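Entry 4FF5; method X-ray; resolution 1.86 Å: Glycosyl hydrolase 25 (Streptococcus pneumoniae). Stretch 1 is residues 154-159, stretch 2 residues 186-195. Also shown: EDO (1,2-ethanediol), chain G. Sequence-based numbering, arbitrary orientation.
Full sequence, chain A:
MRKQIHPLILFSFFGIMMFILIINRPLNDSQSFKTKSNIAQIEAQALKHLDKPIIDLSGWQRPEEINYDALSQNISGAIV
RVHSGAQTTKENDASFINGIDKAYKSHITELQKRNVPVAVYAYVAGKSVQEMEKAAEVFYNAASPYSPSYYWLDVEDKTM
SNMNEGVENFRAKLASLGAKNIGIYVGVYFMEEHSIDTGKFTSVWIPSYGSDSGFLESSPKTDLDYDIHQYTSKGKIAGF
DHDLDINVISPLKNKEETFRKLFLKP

Stretch 1, residues 154-159: DVEDKT
Stretch 2 (186-195) VGVYFMEEHS

Stretch 1 enters as a β-strand at Asp154 (phi/psi −89/105), stays extended at Val155 (−109/116), and is followed by Glu156 at −147/−7, Asp157 at −140/158 and Lys158 at −80/109. In stretch 2, extended Val186 (−158/140) runs parallel to Val155, their CA atoms 5.2 Å apart, although this bridge is loose. Gly187 (−73/157) occupies the N-cap position of a helix spanning 188–193, whose i+4 bonds begin with Met191 N to Gly187 O (3.0 Å) and end with His194 N to Phe190 O (3.0 Å).

No direct hydrogen bond joins the stretches. Instead, one water donates to Val155 O (2.7 Å) and accepts from Gly187 N (2.8 Å), spanning a gap of 4.5 Å between those two atoms.

The side chains of Val155 (t) and Val186 (p) lie on the same sheet face, CB to CB 4.4 Å. Phe190 (chi1 −168°, chi2 92°) points toward stretch 1 and buries the largest area: its CE2 meets Val155 CG1 at 3.7 Å in an apolar contact, one ring face covers the Glu156 backbone, with CE1 3.5 Å from Glu156 O, and its edge approaches Lys158 N, 3.6 Å from CZ. One helical turn later, His194 (m, chi2 −83°) places CE1 3.4 Å from Lys158 CD, a van der Waals contact with the aliphatic part of the lysine.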

# COMPACT_ATOMS: atom_id res chain seq x y z
N ASP A 154 -3.69 -1.47 5.64
CA ASP A 154 -4.90 -1.49 4.82
C ASP A 154 -6.06 -1.89 5.74
O ASP A 154 -6.18 -3.05 6.14
CB ASP A 154 -4.72 -2.45 3.63
CG ASP A 154 -6.03 -2.82 2.94
OD1 ASP A 154 -7.09 -2.26 3.27
OD2 ASP A 154 -6.02 -3.72 2.10
N VAL A 155 -6.89 -0.91 6.09
CA VAL A 155 -7.98 -1.12 7.04
C VAL A 155 -9.31 -1.09 6.30
O VAL A 155 -9.67 -0.05 5.73
CB VAL A 155 -7.96 -0.03 8.14
CG1 VAL A 155 -9.11 -0.22 9.12
CG2 VAL A 155 -6.62 -0.05 8.87
N GLU A 156 -10.05 -2.19 6.28
CA GLU A 156 -11.34 -2.10 5.59
C GLU A 156 -12.50 -2.93 6.10
O GLU A 156 -13.62 -2.77 5.62
CB GLU A 156 -11.19 -2.27 4.09
CG GLU A 156 -10.52 -3.55 3.66
CD GLU A 156 -10.15 -3.48 2.17
OE1 GLU A 156 -10.96 -3.95 1.38
OE2 GLU A 156 -9.07 -2.95 1.78
N ASP A 157 -12.26 -3.81 7.04
CA ASP A 157 -13.42 -4.30 7.77
C ASP A 157 -13.21 -4.47 9.25
O ASP A 157 -12.08 -4.57 9.74
CB ASP A 157 -14.05 -5.51 7.10
CG ASP A 157 -13.04 -6.45 6.58
OD1 ASP A 157 -13.21 -6.89 5.42
OD2 ASP A 157 -12.06 -6.70 7.33
N LYS A 158 -14.34 -4.45 9.95
CA LYS A 158 -14.33 -4.43 11.40
C LYS A 158 -14.09 -5.84 11.89
O LYS A 158 -14.96 -6.71 11.77
CB LYS A 158 -15.65 -3.90 11.94
CG LYS A 158 -15.60 -3.65 13.44
CD LYS A 158 -16.97 -3.55 14.07
CE LYS A 158 -17.40 -4.87 14.69
NZ LYS A 158 -18.70 -4.71 15.41
N THR A 159 -12.90 -6.08 12.43
CA THR A 159 -12.52 -7.42 12.89
C THR A 159 -12.39 -7.48 14.40
O THR A 159 -12.13 -8.54 14.97
CB THR A 159 -11.20 -7.88 12.24
OG1 THR A 159 -10.19 -6.88 12.45
CG2 THR A 159 -11.39 -8.10 10.76
N VAL A 186 -7.65 3.74 4.40
CA VAL A 186 -9.00 3.54 4.95
C VAL A 186 -10.03 4.33 4.13
O VAL A 186 -9.75 5.46 3.72
CB VAL A 186 -9.03 3.86 6.48
CG1 VAL A 186 -8.66 5.31 6.78
CG2 VAL A 186 -10.37 3.48 7.11
N GLY A 187 -11.20 3.74 3.89
CA GLY A 187 -12.27 4.48 3.19
C GLY A 187 -12.87 5.52 4.13
O GLY A 187 -12.79 5.40 5.36
N VAL A 188 -13.49 6.56 3.55
CA VAL A 188 -14.01 7.66 4.37
C VAL A 188 -15.15 7.19 5.29
O VAL A 188 -15.18 7.50 6.50
CB VAL A 188 -14.47 8.84 3.49
CG1 VAL A 188 -15.20 9.88 4.35
CG2 VAL A 188 -13.27 9.47 2.78
N TYR A 189 -16.09 6.44 4.72
CA TYR A 189 -17.23 5.97 5.51
C TYR A 189 -16.81 5.04 6.64
O TYR A 189 -17.31 5.15 7.76
CB TYR A 189 -18.24 5.29 4.60
CG TYR A 189 -18.88 6.22 3.60
CD1 TYR A 189 -19.61 7.33 4.01
CD2 TYR A 189 -18.74 5.98 2.23
CE1 TYR A 189 -20.19 8.19 3.09
CE2 TYR A 189 -19.31 6.83 1.30
CZ TYR A 189 -20.04 7.93 1.73
OH TYR A 189 -20.61 8.76 0.80
N PHE A 190 -15.87 4.13 6.36
CA PHE A 190 -15.37 3.23 7.40
C PHE A 190 -14.71 4.02 8.54
O PHE A 190 -14.99 3.78 9.72
CB PHE A 190 -14.38 2.21 6.81
CG PHE A 190 -14.06 1.08 7.76
CD1 PHE A 190 -14.80 -0.09 7.73
CD2 PHE A 190 -13.06 1.22 8.71
CE1 PHE A 190 -14.53 -1.13 8.61
CE2 PHE A 190 -12.79 0.18 9.61
CZ PHE A 190 -13.53 -1.00 9.55
N MET A 191 -13.81 4.93 8.16
CA MET A 191 -13.10 5.79 9.10
C MET A 191 -14.09 6.51 10.02
O MET A 191 -13.89 6.53 11.23
CB MET A 191 -12.26 6.82 8.31
CG MET A 191 -11.67 7.93 9.16
SD MET A 191 -10.53 8.93 8.18
CE MET A 191 -11.68 9.84 7.17
N GLU A 192 -15.14 7.10 9.44
CA GLU A 192 -16.12 7.86 10.22
C GLU A 192 -17.00 6.94 11.07
O GLU A 192 -17.22 7.21 12.26
CB GLU A 192 -16.95 8.77 9.30
CG GLU A 192 -16.10 9.84 8.60
CD GLU A 192 -16.85 10.65 7.57
OE1 GLU A 192 -17.96 10.23 7.16
OE2 GLU A 192 -16.33 11.71 7.14
N GLU A 193 -17.47 5.83 10.48
CA GLU A 193 -18.30 4.86 11.20
C GLU A 193 -17.59 4.34 12.47
O GLU A 193 -18.21 4.23 13.53
CB GLU A 193 -18.69 3.69 10.29
CG GLU A 193 -19.40 2.52 10.97
N HIS A 194 -16.31 4.00 12.35
CA HIS A 194 -15.59 3.40 13.47
C HIS A 194 -14.66 4.34 14.16
O HIS A 194 -13.83 3.91 14.97
CB HIS A 194 -14.89 2.13 13.03
CG HIS A 194 -15.83 1.10 12.46
ND1 HIS A 194 -16.54 0.25 13.24
CD2 HIS A 194 -16.21 0.84 11.15
CE1 HIS A 194 -17.31 -0.53 12.46
NE2 HIS A 194 -17.10 -0.18 11.18
N SER A 195 -14.80 5.64 13.88
CA SER A 195 -13.97 6.64 14.53
C SER A 195 -12.49 6.28 14.46
O SER A 195 -11.76 6.41 15.45
CB SER A 195 -14.39 6.80 16.00
OG SER A 195 -15.73 7.22 16.11
C1 EDO G . -20.60 4.65 7.18
O1 EDO G . -19.92 3.46 7.64
C2 EDO G . -20.38 5.78 8.17
O2 EDO G . -19.62 6.79 7.50
O HOH W 1 -11.77 1.08 4.57